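Long-range contacts in methyltransferase (Streptococcus mutans, PDB 2B78), which probably transfers methyl groups from S-adenosylmethionine to RNA, although its own substrate has not been established: residues A[32-36]-A[126-130]; A[78-82]-A[138-143]; A[228-232]-A[257-261]; A[176-180]-A[195-200]. One frame throughout, in Å; residues are numbered along the deposited sequence.

Contact 1 (A[32-36]-A[126-130])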
loop_
_atom_site.group_PDB
_atom_site.type_symbol
_atom_site.label_atom_id
_atom_site.label_comp_id
_atom_site.label_asym_id
_atom_site.label_seq_id
_atom_site.Cartn_x
_atom_site.Cartn_y
_atom_site.Cartn_z
ATOM N N ASP A 32 -25.664 -1.227 -11.036
ATOM C CA ASP A 32 -24.496 -0.521 -10.515
ATOM C C ASP A 32 -24.874 0.557 -9.491
ATOM O O ASP A 32 -25.998 1.055 -9.482
ATOM C CB ASP A 32 -23.682 0.101 -11.657
ATOM C CG ASP A 32 -22.274 0.475 -11.223
ATOM O OD1 ASP A 32 -21.797 -0.089 -10.210
ATOM O OD2 ASP A 32 -21.632 1.317 -11.893
ATOM N N ASN A 33 -23.922 0.886 -8.622
ATOM C CA ASN A 33 -24.097 1.887 -7.572
ATOM C C ASN A 33 -25.404 1.810 -6.804
ATOM O O ASN A 33 -26.259 2.686 -6.911
ATOM C CB ASN A 33 -23.914 3.292 -8.142
ATOM C CG ASN A 33 -22.489 3.789 -8.004
ATOM O OD1 ASN A 33 -21.550 3.189 -8.535
ATOM N ND2 ASN A 33 -22.318 4.892 -7.285
ATOM N N GLN A 34 -25.549 0.756 -6.014
ATOM C CA GLN A 34 -26.748 0.566 -5.214
ATOM C C GLN A 34 -26.551 -0.660 -4.347
ATOM O O GLN A 34 -25.682 -1.494 -4.625
ATOM C CB GLN A 34 -27.973 0.375 -6.116
ATOM C CG GLN A 34 -27.869 -0.800 -7.086
ATOM C CD GLN A 34 -29.074 -0.915 -8.010
ATOM O OE1 GLN A 34 -30.194 -1.189 -7.571
ATOM N NE2 GLN A 34 -28.847 -0.697 -9.300
ATOM N N VAL A 35 -27.340 -0.753 -3.285
ATOM C CA VAL A 35 -27.278 -1.899 -2.392
ATOM C C VAL A 35 -28.145 -2.978 -3.029
ATOM O O VAL A 35 -29.193 -2.675 -3.604
ATOM C CB VAL A 35 -27.838 -1.546 -0.996
ATOM C CG1 VAL A 35 -27.857 -2.780 -0.108
ATOM C CG2 VAL A 35 -26.988 -0.454 -0.359
ATOM N N VAL A 36 -27.702 -4.229 -2.965
ATOM C CA VAL A 36 -28.475 -5.322 -3.535
ATOM C C VAL A 36 -28.459 -6.483 -2.562
ATOM O O VAL A 36 -27.735 -6.457 -1.564
ATOM C CB VAL A 36 -27.895 -5.804 -4.892
ATOM C CG1 VAL A 36 -27.858 -4.644 -5.890
ATOM C CG2 VAL A 36 -26.493 -6.389 -4.695
ATOM N N SER A 126 -17.367 5.266 -6.468
ATOM C CA SER A 126 -18.387 6.305 -6.367
ATOM C C SER A 126 -19.478 6.034 -5.339
ATOM O O SER A 126 -20.039 6.974 -4.760
ATOM C CB SER A 126 -19.028 6.556 -7.732
ATOM O OG SER A 126 -19.597 5.375 -8.262
ATOM N N PHE A 127 -19.802 4.767 -5.105
ATOM C CA PHE A 127 -20.844 4.473 -4.132
ATOM C C PHE A 127 -20.497 4.914 -2.714
ATOM O O PHE A 127 -21.277 5.633 -2.075
ATOM C CB PHE A 127 -21.189 2.992 -4.109
ATOM C CG PHE A 127 -22.301 2.663 -3.155
ATOM C CD1 PHE A 127 -23.610 3.043 -3.438
ATOM C CD2 PHE A 127 -22.034 2.023 -1.951
ATOM C CE1 PHE A 127 -24.641 2.794 -2.534
ATOM C CE2 PHE A 127 -23.052 1.767 -1.038
ATOM C CZ PHE A 127 -24.361 2.156 -1.331
ATOM N N VAL A 128 -19.352 4.481 -2.196
ATOM C CA VAL A 128 -18.991 4.885 -0.842
ATOM C C VAL A 128 -18.840 6.394 -0.785
ATOM O O VAL A 128 -19.135 7.022 0.232
ATOM C CB VAL A 128 -17.685 4.230 -0.355
ATOM C CG1 VAL A 128 -17.873 2.728 -0.227
ATOM C CG2 VAL A 128 -16.552 4.555 -1.306
ATOM N N TYR A 129 -18.391 6.982 -1.885
ATOM C CA TYR A 129 -18.218 8.421 -1.924
ATOM C C TYR A 129 -19.569 9.108 -1.750
ATOM O O TYR A 129 -19.679 10.085 -1.021
ATOM C CB TYR A 129 -17.577 8.840 -3.253
ATOM C CG TYR A 129 -17.235 10.307 -3.309
ATOM C CD1 TYR A 129 -16.283 10.848 -2.446
ATOM C CD2 TYR A 129 -17.901 11.170 -4.182
ATOM C CE1 TYR A 129 -16.003 12.213 -2.438
ATOM C CE2 TYR A 129 -17.626 12.541 -4.186
ATOM C CZ TYR A 129 -16.678 13.051 -3.309
ATOM O OH TYR A 129 -16.412 14.398 -3.284
ATOM N N GLN A 130 -20.606 8.593 -2.402
ATOM C CA GLN A 130 -21.917 9.222 -2.283
ATOM C C GLN A 130 -22.519 9.103 -0.880
ATOM O O GLN A 130 -23.307 9.960 -0.466
ATOM C CB GLN A 130 -22.887 8.660 -3.334
ATOM C CG GLN A 130 -23.300 7.215 -3.131
ATOM C CD GLN A 130 -24.284 6.749 -4.189
ATOM O OE1 GLN A 130 -23.960 6.704 -5.380
ATOM N NE2 GLN A 130 -25.497 6.407 -3.761
HETATM O O HOH W 1 -27.557 4.298 -4.854
#
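Asp32 leads in without touching helix 126-130; its OD1 takes a weak hydrogen bond from Asn33 N (2.8 Å), within the turn. Asn33 is the polar hub, with its CA 5.4 Å from that of Phe127. From ND2 it donates to Ser126 OG (2.9 Å) and to Gln130 OE1 (3.1 Å); these two acceptors sit one helical turn apart, so a short side chain with a two-proton amide reaches both. Its backbone helps too: a water lies 2.9 Å from Asn33 O and 3.1 Å from Gln130 NE2, donating to the former and accepting from the latter. Gln34 turns its CB away, so its N is what meets the Phe127 ring, 4.0 Å from CD1. Val35 then adds an apolar touch, CG2 to Phe127 CZ at 3.8 Å. Positive phi at Asn33 (44°) fits the first position of a G1 beta bulge, in which Asn33 and Gln34 both face Leu51; here the bulge, beside a strand of the PUA-like domain, meets helix 126-130.

Contact 2 (A[78-82]-A[138-143])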
loop_
_atom_site.group_PDB
_atom_site.type_symbol
_atom_site.label_atom_id
_atom_site.label_comp_id
_atom_site.label_asym_id
_atom_site.label_seq_id
_atom_site.Cartn_x
_atom_site.Cartn_y
_atom_site.Cartn_z
ATOM N N PHE A 78 -16.456 0.545 12.796
ATOM C CA PHE A 78 -15.272 1.246 13.282
ATOM C C PHE A 78 -14.910 0.873 14.716
ATOM O O PHE A 78 -13.739 0.904 15.084
ATOM C CB PHE A 78 -15.447 2.763 13.136
ATOM C CG PHE A 78 -15.544 3.226 11.703
ATOM C CD1 PHE A 78 -14.686 2.708 10.732
ATOM C CD2 PHE A 78 -16.485 4.180 11.321
ATOM C CE1 PHE A 78 -14.768 3.127 9.403
ATOM C CE2 PHE A 78 -16.578 4.609 9.994
ATOM C CZ PHE A 78 -15.719 4.083 9.036
ATOM N N GLN A 79 -15.902 0.517 15.529
ATOM C CA GLN A 79 -15.618 0.117 16.908
ATOM C C GLN A 79 -14.798 -1.166 16.881
ATOM O O GLN A 79 -13.884 -1.347 17.685
ATOM C CB GLN A 79 -16.915 -0.124 17.694
ATOM C CG GLN A 79 -17.641 1.132 18.168
ATOM C CD GLN A 79 -19.003 0.820 18.803
ATOM O OE1 GLN A 79 -19.544 1.620 19.569
ATOM N NE2 GLN A 79 -19.562 -0.340 18.471
ATOM N N TRP A 80 -15.114 -2.054 15.943
ATOM C CA TRP A 80 -14.392 -3.318 15.829
ATOM C C TRP A 80 -12.973 -3.095 15.297
ATOM O O TRP A 80 -12.012 -3.680 15.795
ATOM C CB TRP A 80 -15.129 -4.288 14.890
ATOM C CG TRP A 80 -16.321 -4.988 15.475
ATOM C CD1 TRP A 80 -17.638 -4.724 15.217
ATOM C CD2 TRP A 80 -16.306 -6.095 16.392
ATOM N NE1 TRP A 80 -18.444 -5.598 15.916
ATOM C CE2 TRP A 80 -17.654 -6.447 16.646
ATOM C CE3 TRP A 80 -15.287 -6.821 17.026
ATOM C CZ2 TRP A 80 -18.008 -7.499 17.502
ATOM C CZ3 TRP A 80 -15.640 -7.870 17.882
ATOM C CH2 TRP A 80 -16.991 -8.195 18.110
ATOM N N SER A 81 -12.842 -2.257 14.276
ATOM C CA SER A 81 -11.530 -1.996 13.698
ATOM C C SER A 81 -10.627 -1.315 14.722
ATOM O O SER A 81 -9.418 -1.562 14.769
ATOM C CB SER A 81 -11.665 -1.135 12.435
ATOM O OG SER A 81 -12.248 0.126 12.720
ATOM N N LYS A 82 -11.218 -0.463 15.551
ATOM C CA LYS A 82 -10.470 0.246 16.587
ATOM C C LYS A 82 -9.980 -0.716 17.668
ATOM O O LYS A 82 -8.833 -0.646 18.101
ATOM C CB LYS A 82 -11.354 1.326 17.223
ATOM C CG LYS A 82 -10.701 2.079 18.383
ATOM C CD LYS A 82 -11.561 3.263 18.809
ATOM C CE LYS A 82 -10.847 4.146 19.823
ATOM N NZ LYS A 82 -11.665 5.357 20.169
ATOM N N ALA A 138 -20.065 8.550 11.549
ATOM C CA ALA A 138 -19.854 7.374 12.385
ATOM C C ALA A 138 -18.415 7.308 12.876
ATOM O O ALA A 138 -18.160 6.948 14.031
ATOM C CB ALA A 138 -20.182 6.108 11.598
ATOM N N PHE A 139 -17.469 7.645 12.001
ATOM C CA PHE A 139 -16.053 7.610 12.374
ATOM C C PHE A 139 -15.737 8.631 13.466
ATOM O O PHE A 139 -15.052 8.315 14.444
ATOM C CB PHE A 139 -15.151 7.890 11.160
ATOM C CG PHE A 139 -13.675 7.832 11.477
ATOM C CD1 PHE A 139 -12.984 6.627 11.420
ATOM C CD2 PHE A 139 -12.988 8.976 11.876
ATOM C CE1 PHE A 139 -11.627 6.561 11.755
ATOM C CE2 PHE A 139 -11.641 8.924 12.213
ATOM C CZ PHE A 139 -10.957 7.710 12.153
ATOM N N ARG A 140 -16.232 9.855 13.300
ATOM C CA ARG A 140 -15.964 10.890 14.284
ATOM C C ARG A 140 -16.466 10.529 15.674
ATOM O O ARG A 140 -15.896 10.970 16.669
ATOM C CB ARG A 140 -16.550 12.230 13.831
ATOM C CG ARG A 140 -15.872 12.776 12.585
ATOM C CD ARG A 140 -16.427 14.131 12.164
ATOM N NE ARG A 140 -15.900 15.239 12.961
ATOM C CZ ARG A 140 -16.243 16.513 12.780
ATOM N NH1 ARG A 140 -17.114 16.836 11.832
ATOM N NH2 ARG A 140 -15.711 17.469 13.536
ATOM N N GLN A 141 -17.517 9.725 15.764
ATOM C CA GLN A 141 -18.005 9.345 17.088
ATOM C C GLN A 141 -17.057 8.334 17.732
ATOM O O GLN A 141 -16.761 8.408 18.927
ATOM C CB GLN A 141 -19.411 8.740 17.018
ATOM C CG GLN A 141 -19.899 8.275 18.385
ATOM C CD GLN A 141 -21.301 7.697 18.382
ATOM O OE1 GLN A 141 -22.238 8.318 17.888
ATOM N NE2 GLN A 141 -21.455 6.511 18.960
ATOM N N VAL A 142 -16.569 7.394 16.930
ATOM C CA VAL A 142 -15.669 6.359 17.425
ATOM C C VAL A 142 -14.259 6.884 17.705
ATOM O O VAL A 142 -13.609 6.453 18.662
ATOM C CB VAL A 142 -15.611 5.180 16.425
ATOM C CG1 VAL A 142 -14.626 4.111 16.910
ATOM C CG2 VAL A 142 -17.011 4.591 16.259
ATOM N N TYR A 143 -13.797 7.818 16.873
ATOM C CA TYR A 143 -12.467 8.427 17.026
ATOM C C TYR A 143 -12.676 9.933 17.115
ATOM O O TYR A 143 -12.378 10.662 16.171
ATOM C CB TYR A 143 -11.601 8.124 15.801
ATOM C CG TYR A 143 -11.024 6.726 15.750
ATOM C CD1 TYR A 143 -9.877 6.397 16.481
ATOM C CD2 TYR A 143 -11.588 5.750 14.937
ATOM C CE1 TYR A 143 -9.302 5.133 16.393
ATOM C CE2 TYR A 143 -11.019 4.474 14.838
ATOM C CZ TYR A 143 -9.875 4.178 15.567
ATOM O OH TYR A 143 -9.288 2.944 15.446
HETATM O O HOH W 2 -10.148 1.803 13.157
#
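Phe78 fills the middle of this interface. Its ring is met over one face by the edge of Phe139, a T-shaped pair with centroids 5.5 Å apart and planes at 83°, and Phe78 CD2 lies 4.2 Å from Ala138 CB. The small alanine lets the large ring come close to the backbone of the partner helix, as the 3.6 Å from Phe78 CD2 to Phe139 CA attests. Val142 fills the next position: its CG2 is 3.9 Å from Phe78 CB and 4.0 Å from Gln79 CG. Helices 71-83 and 132-142 pack with local axes 10.1 Å apart and crossing at -44°, on a mixed sheet whose strands 96-101 and 110-115 supply Phe100 and Ile112 against Phe78. Farther out, the extended Lys82 lays CD over the Tyr143 face, 4.0 Å from the centroid, a CH-pi contact accompanied by an off-centre cation-pi interaction. Its NZ donates to Val142 O (2.7 Å) near the helix end, and one water lies 2.7 Å from both Ser81 OG and Tyr143 OH.

Contact 3 (A[228-232]-A[257-261]); sequences VAAAM and ANHLD
A Schellman motif ends helix 247-257 in the Rossmann-like methyltransferase domain, and the turn it makes packs on residues 228-232 of helix 225-232. Residues 228-231 are helical (phi near -62°, psi near -40°), with Met232 N bonded to Val228 O at 3.0 Å. Across from them, Asn258 (-103°/13°) leaves the helical conformation, His259 takes positive phi (48°/43°) as the C-prime residue, and Leu260 becomes extended (-92°/133°). His259 N bonds to Glu256 O and Leu260 N to Phe255 O. This reversal sends the His259 CB away and the Leu260 CB toward the helix, with Ala231 and Leu260 closest in register (CA to CA 7.9 Å). Leucine suits the apolar place after C-prime: in the m,t rotamer its CD1 lies 3.9 Å from Val228 CG2 and 3.8 Å from Ala231 CB, the small alanine permitting close approach. No hydrogen bond crosses the interface. Met232, flexible enough to fold back as m,m,m, brings SD 3.9 Å from Asn258 CB and 3.7 Å from Leu260 CD2.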
loop_
_atom_site.group_PDB
_atom_site.type_symbol
_atom_site.label_atom_id
_atom_site.label_comp_id
_atom_site.label_asym_id
_atom_site.label_seq_id
_atom_site.Cartn_x
_atom_site.Cartn_y
_atom_site.Cartn_z
ATOM N N VAL A 228 16.542 6.604 3.821
ATOM C CA VAL A 228 16.700 7.199 5.141
ATOM C C VAL A 228 16.711 6.095 6.206
ATOM O O VAL A 228 17.479 6.158 7.166
ATOM C CB VAL A 228 15.569 8.245 5.429
ATOM C CG1 VAL A 228 14.228 7.556 5.604
ATOM C CG2 VAL A 228 15.917 9.066 6.660
ATOM N N ALA A 229 15.879 5.073 6.019
ATOM C CA ALA A 229 15.810 3.944 6.953
ATOM C C ALA A 229 17.170 3.242 6.993
ATOM O O ALA A 229 17.734 2.975 8.066
ATOM C CB ALA A 229 14.720 2.955 6.502
ATOM N N ALA A 230 17.701 2.947 5.814
ATOM C CA ALA A 230 19.001 2.296 5.721
ATOM C C ALA A 230 20.093 3.162 6.359
ATOM O O ALA A 230 20.986 2.649 7.037
ATOM C CB ALA A 230 19.328 2.016 4.260
ATOM N N ALA A 231 20.018 4.473 6.149
ATOM C CA ALA A 231 20.993 5.397 6.717
ATOM C C ALA A 231 20.974 5.336 8.248
ATOM O O ALA A 231 22.028 5.372 8.896
ATOM C CB ALA A 231 20.693 6.827 6.242
ATOM N N MET A 232 19.771 5.253 8.821
ATOM C CA MET A 232 19.608 5.184 10.270
ATOM C C MET A 232 20.057 3.834 10.814
ATOM O O MET A 232 20.243 3.669 12.022
ATOM C CB MET A 232 18.145 5.427 10.659
ATOM C CG MET A 232 17.677 6.872 10.471
ATOM S SD MET A 232 18.703 8.066 11.350
ATOM C CE MET A 232 18.340 7.630 13.071
ATOM N N ALA A 257 15.061 15.708 8.985
ATOM C CA ALA A 257 14.284 15.424 10.196
ATOM C C ALA A 257 15.042 14.515 11.138
ATOM O O ALA A 257 14.826 14.550 12.350
ATOM C CB ALA A 257 12.960 14.778 9.826
ATOM N N ASN A 258 15.927 13.692 10.580
ATOM C CA ASN A 258 16.712 12.765 11.383
ATOM C C ASN A 258 18.143 13.243 11.581
ATOM O O ASN A 258 19.012 12.487 12.014
ATOM C CB ASN A 258 16.677 11.382 10.737
ATOM C CG ASN A 258 15.274 10.803 10.698
ATOM O OD1 ASN A 258 14.661 10.690 9.635
ATOM N ND2 ASN A 258 14.752 10.448 11.871
ATOM N N HIS A 259 18.370 14.510 11.249
ATOM C CA HIS A 259 19.666 15.163 11.390
ATOM C C HIS A 259 20.825 14.348 10.823
ATOM O O HIS A 259 21.885 14.257 11.431
ATOM C CB HIS A 259 19.920 15.470 12.864
ATOM C CG HIS A 259 18.736 16.062 13.566
ATOM N ND1 HIS A 259 18.209 17.291 13.230
ATOM C CD2 HIS A 259 17.948 15.573 14.553
ATOM C CE1 HIS A 259 17.148 17.533 13.981
ATOM N NE2 HIS A 259 16.968 16.506 14.791
ATOM N N LEU A 260 20.620 13.768 9.647
ATOM C CA LEU A 260 21.651 12.965 9.003
ATOM C C LEU A 260 22.513 13.784 8.048
ATOM O O LEU A 260 21.993 14.553 7.247
ATOM C CB LEU A 260 21.004 11.816 8.223
ATOM C CG LEU A 260 20.376 10.682 9.041
ATOM C CD1 LEU A 260 19.420 9.896 8.154
ATOM C CD2 LEU A 260 21.461 9.787 9.613
ATOM N N ASP A 261 23.831 13.634 8.144
ATOM C CA ASP A 261 24.720 14.340 7.231
ATOM C C ASP A 261 24.639 13.555 5.929
ATOM O O ASP A 261 24.714 12.329 5.936
ATOM C CB ASP A 261 26.148 14.334 7.750
ATOM C CG ASP A 261 27.122 14.931 6.751
ATOM O OD1 ASP A 261 27.564 14.202 5.843
ATOM O OD2 ASP A 261 27.431 16.133 6.865
#

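Contact 4 (A[176-180]-A[195-200]); sequences ILENG and IFLDQR
Glu178 reaches from the end of a beta-hairpin strand over the aliphatic base of Arg200, its OE2 3.4 Å from Arg200 CB. The hairpin, strands 174-178 and 181-185, has a two-residue turn at Asn179 and Gly180, both with positive phi (61°/25° and 84°/5°), as in a type I' turn; the second position suits glycine because a CB there would jam against the preceding carbonyl. Residues 176-178 are extended. Opposite them, Ile195 (-158°/153°) and Phe196 (-111°/105°) are extended, Leu197 and Asp198 form a short 3-10 segment, and Gln199 is the N-cap of helix 200-210. Arg200 N bonds to Leu197 O at 3.1 Å. Glu178 and Arg200 are closest in register, CA to CA 7.2 Å. The t,t Glu178 side chain passes Ile195 CD1 (4.2 Å from OE2) and Leu197 CD2 (3.9 Å from OE2), apolar residues that line this buried carboxylate. Its charge is met by a salt bridge from OE1 to Arg203, while Arg200 (t,t,p) pairs with Asp365. The Glu178 and Arg200 ends are joined through one water, 2.7 Å from Glu178 OE2 and 2.8 Å from Arg200 NH1.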
loop_
_atom_site.group_PDB
_atom_site.type_symbol
_atom_site.label_atom_id
_atom_site.label_comp_id
_atom_site.label_asym_id
_atom_site.label_seq_id
_atom_site.Cartn_x
_atom_site.Cartn_y
_atom_site.Cartn_z
ATOM N N ILE A 176 6.007 12.669 11.088
ATOM C CA ILE A 176 5.348 11.629 11.866
ATOM C C ILE A 176 6.494 10.713 12.260
ATOM O O ILE A 176 7.628 10.896 11.785
ATOM C CB ILE A 176 4.247 10.859 11.064
ATOM C CG1 ILE A 176 4.811 10.255 9.777
ATOM C CG2 ILE A 176 3.075 11.808 10.750
ATOM C CD1 ILE A 176 5.454 8.890 9.967
ATOM N N LEU A 177 6.228 9.762 13.151
ATOM C CA LEU A 177 7.259 8.845 13.590
ATOM C C LEU A 177 6.850 7.443 13.175
ATOM O O LEU A 177 5.664 7.101 13.219
ATOM C CB LEU A 177 7.397 8.905 15.116
ATOM C CG LEU A 177 8.753 8.607 15.759
ATOM C CD1 LEU A 177 9.694 9.779 15.511
ATOM C CD2 LEU A 177 8.576 8.395 17.262
ATOM N N GLU A 178 7.830 6.645 12.750
ATOM C CA GLU A 178 7.586 5.254 12.364
ATOM C C GLU A 178 8.821 4.465 12.763
ATOM O O GLU A 178 9.926 4.766 12.308
ATOM C CB GLU A 178 7.367 5.112 10.857
ATOM C CG GLU A 178 6.837 3.729 10.445
ATOM C CD GLU A 178 6.954 3.473 8.951
ATOM O OE1 GLU A 178 8.089 3.251 8.472
ATOM O OE2 GLU A 178 5.916 3.490 8.256
ATOM N N ASN A 179 8.627 3.453 13.609
ATOM C CA ASN A 179 9.732 2.638 14.094
ATOM C C ASN A 179 10.696 3.531 14.859
ATOM O O ASN A 179 11.889 3.250 14.945
ATOM C CB ASN A 179 10.461 1.978 12.925
ATOM C CG ASN A 179 9.603 0.973 12.191
ATOM O OD1 ASN A 179 9.611 0.920 10.958
ATOM N ND2 ASN A 179 8.869 0.158 12.939
ATOM N N GLY A 180 10.186 4.633 15.392
ATOM C CA GLY A 180 11.048 5.522 16.149
ATOM C C GLY A 180 11.871 6.540 15.387
ATOM O O GLY A 180 12.695 7.222 15.991
ATOM N N ILE A 195 4.859 8.901 1.791
ATOM C CA ILE A 195 5.314 7.625 2.313
ATOM C C ILE A 195 4.240 6.559 2.130
ATOM O O ILE A 195 3.040 6.869 2.040
ATOM C CB ILE A 195 5.695 7.734 3.818
ATOM C CG1 ILE A 195 6.404 6.449 4.271
ATOM C CG2 ILE A 195 4.444 7.921 4.673
ATOM C CD1 ILE A 195 7.075 6.563 5.642
ATOM N N PHE A 196 4.668 5.306 2.025
ATOM C CA PHE A 196 3.725 4.202 1.913
ATOM C C PHE A 196 3.866 3.448 3.216
ATOM O O PHE A 196 4.855 2.751 3.449
ATOM C CB PHE A 196 4.052 3.320 0.708
ATOM C CG PHE A 196 3.523 3.873 -0.589
ATOM C CD1 PHE A 196 2.194 3.662 -0.957
ATOM C CD2 PHE A 196 4.323 4.670 -1.395
ATOM C CE1 PHE A 196 1.667 4.246 -2.109
ATOM C CE2 PHE A 196 3.808 5.262 -2.549
ATOM C CZ PHE A 196 2.475 5.048 -2.905
ATOM N N LEU A 197 2.872 3.616 4.077
ATOM C CA LEU A 197 2.886 3.004 5.393
ATOM C C LEU A 197 2.956 1.490 5.388
ATOM O O LEU A 197 3.473 0.897 6.336
ATOM C CB LEU A 197 1.656 3.464 6.196
ATOM C CG LEU A 197 1.535 4.978 6.454
ATOM C CD1 LEU A 197 0.259 5.260 7.233
ATOM C CD2 LEU A 197 2.738 5.481 7.235
ATOM N N ASP A 198 2.444 0.853 4.338
ATOM C CA ASP A 198 2.478 -0.605 4.297
ATOM C C ASP A 198 3.883 -1.203 4.262
ATOM O O ASP A 198 4.059 -2.383 4.538
ATOM C CB ASP A 198 1.637 -1.149 3.127
ATOM C CG ASP A 198 1.984 -0.510 1.792
ATOM O OD1 ASP A 198 3.178 -0.341 1.491
ATOM O OD2 ASP A 198 1.040 -0.187 1.033
ATOM N N GLN A 199 4.894 -0.402 3.947
ATOM C CA GLN A 199 6.267 -0.922 3.913
ATOM C C GLN A 199 7.036 -0.701 5.219
ATOM O O GLN A 199 8.275 -0.818 5.263
ATOM C CB GLN A 199 7.022 -0.286 2.745
ATOM C CG GLN A 199 6.291 -0.485 1.431
ATOM C CD GLN A 199 6.982 0.155 0.252
ATOM O OE1 GLN A 199 7.223 1.366 0.237
ATOM N NE2 GLN A 199 7.297 -0.657 -0.762
ATOM N N ARG A 200 6.296 -0.408 6.282
ATOM C CA ARG A 200 6.888 -0.139 7.595
ATOM C C ARG A 200 7.824 -1.212 8.121
ATOM O O ARG A 200 8.857 -0.907 8.706
ATOM C CB ARG A 200 5.791 0.080 8.636
ATOM C CG ARG A 200 6.326 0.245 10.061
ATOM C CD ARG A 200 5.214 0.613 11.035
ATOM N NE ARG A 200 4.264 -0.479 11.192
ATOM C CZ ARG A 200 3.068 -0.551 10.612
ATOM N NH1 ARG A 200 2.636 0.413 9.816
ATOM N NH2 ARG A 200 2.307 -1.612 10.830
HETATM O O HOH W 3 3.541 3.029 9.530
#

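From the N terminus, the chain passes 32-36 in the PUA-like domain and then 78-82 before either finds its partner. Contact 1 closes at 126-130 and contact 2 at 138-143, on successive helices, so the two loops cross. Contact 1 ties the PUA-like sheet to the helix that follows strand 118-123 of the neighbouring mixed sheet, and contact 2 joins two helices of that middle part. The remaining contacts follow in series: contact 4 closes a short loop between the hairpin tip and the approach to helix 200-210, and contact 3 later joins helix 225-232 to the turn after helix 247-257 in the Rossmann-like domain. Contacts 3 and 4 have centres about 14 Å apart, whereas the centres of contacts 1 and 3 are about 44 Å apart.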